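Local structure of response regulator aspartate phosphatase H (Bacillus subtilis, 3Q15) at residues Ala6-Val12 and Asp41-Glu46. The protein dephosphorylates the sporulation phosphotransferase Spo0F and also acts on the competence regulator ComA, helping to separate sporulation and competence in time. Residues are numbered along the deposited sequence; the frame is centred on the assembly and turned at random.
Sequences AIPSSRV and DIQQME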
ATOM      1  N   ALA A   6      22.744   6.045  19.650  1.00 72.07           N
ATOM      2  CA  ALA A   6      22.079   7.182  19.022  1.00 71.94           C
ATOM      3  C   ALA A   6      20.564   7.012  19.039  1.00 69.61           C
ATOM      4  O   ALA A   6      20.045   5.949  18.695  1.00 73.87           O
ATOM      5  CB  ALA A   6      22.576   7.370  17.597  1.00 74.01           C
ATOM      6  N   ILE A   7      19.861   8.067  19.435  1.00 62.93           N
ATOM      7  CA  ILE A   7      18.406   8.040  19.516  1.00 59.44           C
ATOM      8  C   ILE A   7      17.770   8.285  18.150  1.00 58.93           C
ATOM      9  O   ILE A   7      18.056   9.290  17.502  1.00 59.55           O
ATOM     10  CB  ILE A   7      17.887   9.109  20.498  1.00 58.84           C
ATOM     11  CG1 ILE A   7      18.625   9.011  21.837  1.00 65.15           C
ATOM     12  CG2 ILE A   7      16.384   8.975  20.691  1.00 54.97           C
ATOM     13  CD1 ILE A   7      18.233  10.086  22.833  1.00 64.95           C
ATOM     14  N   PRO A   8      16.907   7.360  17.706  1.00 57.58           N
ATOM     15  CA  PRO A   8      16.173   7.536  16.448  1.00 53.37           C
ATOM     16  C   PRO A   8      15.321   8.799  16.497  1.00 50.90           C
ATOM     17  O   PRO A   8      14.661   9.044  17.504  1.00 46.33           O
ATOM     18  CB  PRO A   8      15.269   6.301  16.392  1.00 52.90           C
ATOM     19  CG  PRO A   8      15.932   5.293  17.269  1.00 56.38           C
ATOM     20  CD  PRO A   8      16.608   6.071  18.355  1.00 56.10           C
ATOM     21  N   SER A   9      15.335   9.578  15.418  1.00 53.02           N
ATOM     22  CA  SER A   9      14.618  10.851  15.370  1.00 51.56           C
ATOM     23  C   SER A   9      13.105  10.684  15.484  1.00 42.14           C
ATOM     24  O   SER A   9      12.405  11.613  15.883  1.00 40.26           O
ATOM     25  CB  SER A   9      14.959  11.610  14.087  1.00 45.29           C
ATOM     26  OG  SER A   9      14.577  10.865  12.944  1.00 46.63           O
ATOM     27  N   SER A  10      12.605   9.508  15.125  1.00 42.67           N
ATOM     28  CA  SER A  10      11.183   9.213  15.256  1.00 49.08           C
ATOM     29  C   SER A  10      10.794   9.138  16.731  1.00 48.86           C
ATOM     30  O   SER A  10       9.698   9.548  17.120  1.00 46.42           O
ATOM     31  CB  SER A  10      10.845   7.895  14.565  1.00 48.86           C
ATOM     32  OG  SER A  10      11.466   6.814  15.232  1.00 49.05           O
ATOM     33  N   ARG A  11      11.700   8.609  17.546  1.00 45.18           N
ATOM     34  CA  ARG A  11      11.489   8.550  18.985  1.00 44.12           C
ATOM     35  C   ARG A  11      11.393   9.963  19.545  1.00 42.96           C
ATOM     36  O   ARG A  11      10.532  10.253  20.372  1.00 45.59           O
ATOM     37  CB  ARG A  11      12.621   7.784  19.673  1.00 50.25           C
ATOM     38  CG  ARG A  11      12.365   7.492  21.143  1.00 52.98           C
ATOM     39  CD  ARG A  11      13.544   6.768  21.771  1.00 60.11           C
ATOM     40  NE  ARG A  11      13.816   5.492  21.116  1.00 65.76           N
ATOM     41  CZ  ARG A  11      14.924   4.778  21.299  1.00 71.56           C
ATOM     42  NH1 ARG A  11      15.873   5.218  22.116  1.00 71.90           N
ATOM     43  NH2 ARG A  11      15.086   3.626  20.661  1.00 73.87           N
ATOM     44  N   VAL A  12      12.272  10.846  19.085  1.00 40.88           N
ATOM     45  CA  VAL A  12      12.240  12.234  19.530  1.00 44.74           C
ATOM     46  C   VAL A  12      11.002  12.941  18.984  1.00 43.73           C
ATOM     47  O   VAL A  12      10.440  13.829  19.631  1.00 41.63           O
ATOM     48  CB  VAL A  12      13.506  12.993  19.111  1.00 48.38           C
ATOM     49  CG1 VAL A  12      13.409  14.453  19.531  1.00 49.34           C
ATOM     50  CG2 VAL A  12      14.734  12.339  19.722  1.00 50.74           C
ATOM     51  N   ASP A  41      17.486  15.024  24.336  1.00 59.36           N
ATOM     52  CA  ASP A  41      17.485  13.893  23.415  1.00 62.12           C
ATOM     53  C   ASP A  41      18.127  14.248  22.076  1.00 62.27           C
ATOM     54  O   ASP A  41      18.833  13.431  21.484  1.00 61.91           O
ATOM     55  CB  ASP A  41      16.061  13.376  23.190  1.00 62.72           C
ATOM     56  CG  ASP A  41      15.407  12.888  24.471  1.00 66.01           C
ATOM     57  OD1 ASP A  41      14.161  12.830  24.519  1.00 61.76           O
ATOM     58  OD2 ASP A  41      16.142  12.569  25.431  1.00 71.84           O
ATOM     59  N   ILE A  42      17.878  15.467  21.607  1.00 61.38           N
ATOM     60  CA  ILE A  42      18.425  15.924  20.331  1.00 63.79           C
ATOM     61  C   ILE A  42      19.956  15.924  20.320  1.00 67.71           C
ATOM     62  O   ILE A  42      20.581  15.673  19.287  1.00 70.19           O
ATOM     63  CB  ILE A  42      17.889  17.318  19.955  1.00 61.22           C
ATOM     64  CG1 ILE A  42      16.395  17.234  19.635  1.00 57.89           C
ATOM     65  CG2 ILE A  42      18.652  17.882  18.774  1.00 64.62           C
ATOM     66  CD1 ILE A  42      15.786  18.538  19.198  1.00 56.08           C
ATOM     67  N   GLN A  43      20.555  16.192  21.476  1.00 69.01           N
ATOM     68  CA  GLN A  43      22.008  16.204  21.601  1.00 73.88           C
ATOM     69  C   GLN A  43      22.600  14.813  21.382  1.00 74.03           C
ATOM     70  O   GLN A  43      23.812  14.663  21.232  1.00 76.89           O
ATOM     71  CB  GLN A  43      22.421  16.740  22.974  1.00 79.48           C
ATOM     72  CG  GLN A  43      21.867  18.120  23.293  1.00 81.71           C
ATOM     73  CD  GLN A  43      22.301  18.622  24.658  1.00 87.54           C
ATOM     74  OE1 GLN A  43      23.151  18.018  25.315  1.00 92.00           O
ATOM     75  NE2 GLN A  43      21.716  19.732  25.093  1.00 86.82           N
ATOM     76  N   GLN A  44      21.736  13.801  21.369  1.00 71.04           N
ATOM     77  CA  GLN A  44      22.161  12.420  21.158  1.00 71.66           C
ATOM     78  C   GLN A  44      21.388  11.779  20.005  1.00 67.79           C
ATOM     79  O   GLN A  44      21.439  10.565  19.809  1.00 67.36           O
ATOM     80  CB  GLN A  44      21.961  11.600  22.437  1.00 73.72           C
ATOM     81  CG  GLN A  44      22.825  12.042  23.610  1.00 78.48           C
ATOM     82  CD  GLN A  44      24.282  11.653  23.446  1.00 85.65           C
ATOM     83  OE1 GLN A  44      25.169  12.507  23.447  1.00 88.90           O
ATOM     84  NE2 GLN A  44      24.538  10.356  23.309  1.00 87.59           N
ATOM     85  N   MET A  45      20.675  12.602  19.243  1.00 66.13           N
ATOM     86  CA  MET A  45      19.817  12.106  18.171  1.00 60.92           C
ATOM     87  C   MET A  45      20.572  11.921  16.860  1.00 61.15           C
ATOM     88  O   MET A  45      21.487  12.682  16.546  1.00 62.02           O
ATOM     89  CB  MET A  45      18.640  13.059  17.951  1.00 56.99           C
ATOM     90  CG  MET A  45      17.645  12.594  16.894  1.00 47.80           C
ATOM     91  SD  MET A  45      16.372  13.824  16.545  1.00 50.26           S
ATOM     92  CE  MET A  45      17.343  15.106  15.753  1.00 52.54           C
ATOM     93  N   GLU A  46      20.179  10.908  16.093  1.00 60.03           N
ATOM     94  CA  GLU A  46      20.684  10.741  14.738  1.00 62.39           C
ATOM     95  C   GLU A  46      20.337  11.984  13.928  1.00 58.63           C
ATOM     96  O   GLU A  46      19.371  12.685  14.238  1.00 54.68           O
ATOM     97  CB  GLU A  46      20.065   9.504  14.084  1.00 65.22           C
ATOM     98  CG  GLU A  46      18.560   9.600  13.894  1.00 67.66           C
ATOM     99  CD  GLU A  46      17.990   8.431  13.115  1.00 71.78           C
ATOM    100  OE1 GLU A  46      16.765   8.426  12.855  1.00 67.56           O
ATOM    101  OE2 GLU A  46      18.766   7.518  12.762  1.00 76.80           O
TER
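Ile7 and Met45 face each other as a single beta bridge, with Ile7 bonded to the residues before and after Met45, the pattern of a parallel bridge. Ile7 N donates to Gln44 O at 3.0 Å, and Ile7 O receives Glu46 N at 3.0 Å. Ile7 is extended past CG1, and its CD1 reaches back over the end of helix 28-41, resting 3.7 Å from Asp41 O and also against CB of Asp41 and of Gln44. Met45 heads off at roughly a right angle to it: with CG anti to the backbone N (chi1 -177°), the chain passes over Ile7 O and lays SD 3.6 Å from Ser9 CB. Met45 SD also lies 3.9 Å from Val12 CG2; that methyl touches Asp41 CB, while the Val12 and Ile42 side chains cross at about a right angle, meeting through their CG1 atoms. Val12 and Met45 both continue onto Leu51 of helix 49-67. Glu46 stretches out beyond CG to bring OE1 to Ser9 N (3.2 Å), a nearly straight bond (172°) arriving from above the carboxylate plane. This N-H follows the N-cap Pro8 of helix 9-24, where the helix dipole would probably favour a negative charge. Ser9 OG forms a hydrogen bond with Asp48 OD2, and Asp41 a salt bridge with Lys15. The arrangement ties the start of the first helix to the loop joining the second and third, within the N-terminal three-helix bundle of Rap proteins.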